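PDB 2FPH: ylmH from Streptococcus pneumoniae, which probably acts in cell division and probably binds nucleic acid through an RRM-like domain. Local coordinates for residues 56-61 against 65-70. Sequence-based numbering, arbitrary orientation.
Sequences SSSGEF and EYVRVL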
loop_
_atom_site.group_PDB
_atom_site.type_symbol
_atom_site.label_atom_id
_atom_site.label_comp_id
_atom_site.label_asym_id
_atom_site.label_seq_id
_atom_site.Cartn_x
_atom_site.Cartn_y
_atom_site.Cartn_z
ATOM N N SER A 56 -5.879 -10.260 7.092
ATOM C CA SER A 56 -5.236 -10.690 5.831
ATOM C C SER A 56 -4.437 -9.523 5.261
ATOM O O SER A 56 -4.864 -8.404 5.343
ATOM C CB SER A 56 -6.258 -11.210 4.802
ATOM O OG SER A 56 -7.234 -10.256 4.542
ATOM N N SER A 57 -3.242 -9.816 4.749
ATOM C CA SER A 57 -2.350 -8.853 4.168
ATOM C C SER A 57 -2.382 -8.977 2.669
ATOM O O SER A 57 -2.408 -10.123 2.153
ATOM C CB SER A 57 -0.929 -9.113 4.627
ATOM O OG SER A 57 -0.009 -8.368 3.857
ATOM N N SER A 58 -2.314 -7.854 1.934
ATOM C CA SER A 58 -2.273 -7.913 0.473
ATOM C C SER A 58 -1.012 -8.714 0.013
ATOM O O SER A 58 -0.986 -9.247 -1.096
ATOM C CB SER A 58 -2.314 -6.543 -0.183
ATOM O OG SER A 58 -1.248 -5.725 0.242
ATOM N N GLY A 59 0.007 -8.773 0.871
ATOM C CA GLY A 59 1.212 -9.525 0.582
ATOM C C GLY A 59 1.033 -11.010 0.534
ATOM O O GLY A 59 1.913 -11.737 0.009
ATOM N N GLU A 60 -0.106 -11.493 1.023
ATOM C CA GLU A 60 -0.458 -12.902 0.953
ATOM C C GLU A 60 -1.225 -13.215 -0.339
ATOM O O GLU A 60 -1.661 -14.351 -0.493
ATOM C CB GLU A 60 -1.322 -13.282 2.171
ATOM C CG GLU A 60 -0.683 -13.133 3.556
ATOM C CD GLU A 60 -1.659 -13.406 4.711
ATOM O OE1 GLU A 60 -2.374 -12.487 5.204
ATOM O OE2 GLU A 60 -1.731 -14.575 5.156
ATOM N N PHE A 61 -1.386 -12.220 -1.233
ATOM C CA PHE A 61 -2.061 -12.343 -2.538
ATOM C C PHE A 61 -1.130 -11.924 -3.678
ATOM O O PHE A 61 -1.078 -12.611 -4.719
ATOM C CB PHE A 61 -3.312 -11.458 -2.605
ATOM C CG PHE A 61 -4.448 -11.913 -1.712
ATOM C CD1 PHE A 61 -4.369 -11.744 -0.329
ATOM C CD2 PHE A 61 -5.570 -12.471 -2.233
ATOM C CE1 PHE A 61 -5.370 -12.140 0.500
ATOM C CE2 PHE A 61 -6.600 -12.892 -1.406
ATOM C CZ PHE A 61 -6.514 -12.722 -0.030
ATOM N N GLU A 65 6.621 -5.493 -0.917
ATOM C CA GLU A 65 7.182 -4.992 0.337
ATOM C C GLU A 65 6.151 -4.209 1.156
ATOM O O GLU A 65 5.772 -4.605 2.270
ATOM C CB GLU A 65 8.449 -4.188 0.084
ATOM C CG GLU A 65 9.616 -5.060 -0.411
ATOM C CD GLU A 65 9.756 -6.424 0.297
ATOM O OE1 GLU A 65 10.107 -6.456 1.509
ATOM O OE2 GLU A 65 9.540 -7.496 -0.361
ATOM N N TYR A 66 5.683 -3.122 0.590
ATOM C CA TYR A 66 4.536 -2.372 1.145
ATOM C C TYR A 66 3.250 -3.145 0.907
ATOM O O TYR A 66 2.977 -3.639 -0.182
ATOM C CB TYR A 66 4.485 -0.954 0.565
ATOM C CG TYR A 66 5.720 -0.234 0.976
ATOM C CD1 TYR A 66 5.918 0.162 2.283
ATOM C CD2 TYR A 66 6.750 -0.045 0.073
ATOM C CE1 TYR A 66 7.151 0.786 2.671
ATOM C CE2 TYR A 66 7.971 0.524 0.450
ATOM C CZ TYR A 66 8.153 0.941 1.711
ATOM O OH TYR A 66 9.366 1.493 2.002
ATOM N N VAL A 67 2.399 -3.165 1.926
ATOM C CA VAL A 67 1.147 -3.898 1.884
ATOM C C VAL A 67 0.023 -3.115 2.475
ATOM O O VAL A 67 0.227 -2.168 3.211
ATOM C CB VAL A 67 1.254 -5.288 2.593
ATOM C CG1 VAL A 67 2.259 -6.136 1.944
ATOM C CG2 VAL A 67 1.576 -5.127 4.061
ATOM N N ARG A 68 -1.196 -3.498 2.136
ATOM C CA ARG A 68 -2.358 -3.061 2.923
ATOM C C ARG A 68 -2.952 -4.253 3.635
ATOM O O ARG A 68 -2.835 -5.420 3.196
ATOM C CB ARG A 68 -3.419 -2.393 2.043
ATOM C CG ARG A 68 -2.948 -1.266 1.202
ATOM C CD ARG A 68 -4.027 -0.547 0.384
ATOM N NE ARG A 68 -4.928 0.225 1.234
ATOM C CZ ARG A 68 -5.940 0.932 0.802
ATOM N NH1 ARG A 68 -6.213 0.924 -0.469
ATOM N NH2 ARG A 68 -6.653 1.703 1.631
ATOM N N VAL A 69 -3.567 -3.999 4.790
ATOM C CA VAL A 69 -4.067 -5.062 5.607
ATOM C C VAL A 69 -5.530 -4.882 5.825
ATOM O O VAL A 69 -6.048 -3.753 5.998
ATOM C CB VAL A 69 -3.279 -5.127 7.001
ATOM C CG1 VAL A 69 -3.949 -5.945 8.083
ATOM C CG2 VAL A 69 -1.823 -5.626 6.820
ATOM N N LEU A 70 -6.209 -6.003 5.854
ATOM C CA LEU A 70 -7.627 -5.976 6.178
ATOM C C LEU A 70 -7.828 -6.623 7.532
ATOM O O LEU A 70 -7.352 -7.733 7.795
ATOM C CB LEU A 70 -8.363 -6.708 5.093
ATOM C CG LEU A 70 -8.702 -6.024 3.814
ATOM C CD1 LEU A 70 -9.042 -7.077 2.786
ATOM C CD2 LEU A 70 -9.897 -5.048 4.204
#
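Ser-56 and Leu-70 face each other in a beta hairpin of strands 54-57 and 69-72, an antiparallel hydrogen-bonded pair whose amides and carbonyls bond both ways; Leu-70 N reaches Ser-56 O at 2.8 Å. Ser-57 and Val-69 form the next, non-hydrogen-bonded pair. Beyond it the first strand turns into a 3-10 segment, yet the hydrogen bonding between the two segments continues: Ser-58 N donates to Arg-68 O at 2.8 Å.

The side chain of Ser-58 then does a backbone's work. Ser-58 CB lies 3.6 Å from Arg-68 O, and chi1 of 58° sets OG between its own N and carbonyl carbon, where Ser-58 OG accepts from Arg-68 N at 2.9 Å. A serine suits this place because its short hydroxyl supplies the acceptor after its own carbonyl has turned away to receive Phe-61 N.

Ser-57 OG bonds Glu-41 of helix 38-50 and also accepts from Gly-59 N, which makes an ST turn. Val-67, branched at CB, packs on this turn with CB and CG2, both 3.6 Å from Ser-57 OG, while Gly-59, having no CB, leaves room for Val-67 CG1, which sits 3.6 Å from Gly-59 N. Ser-57 N is held by Glu-60 OE1, through the anti lone pair of that oxygen.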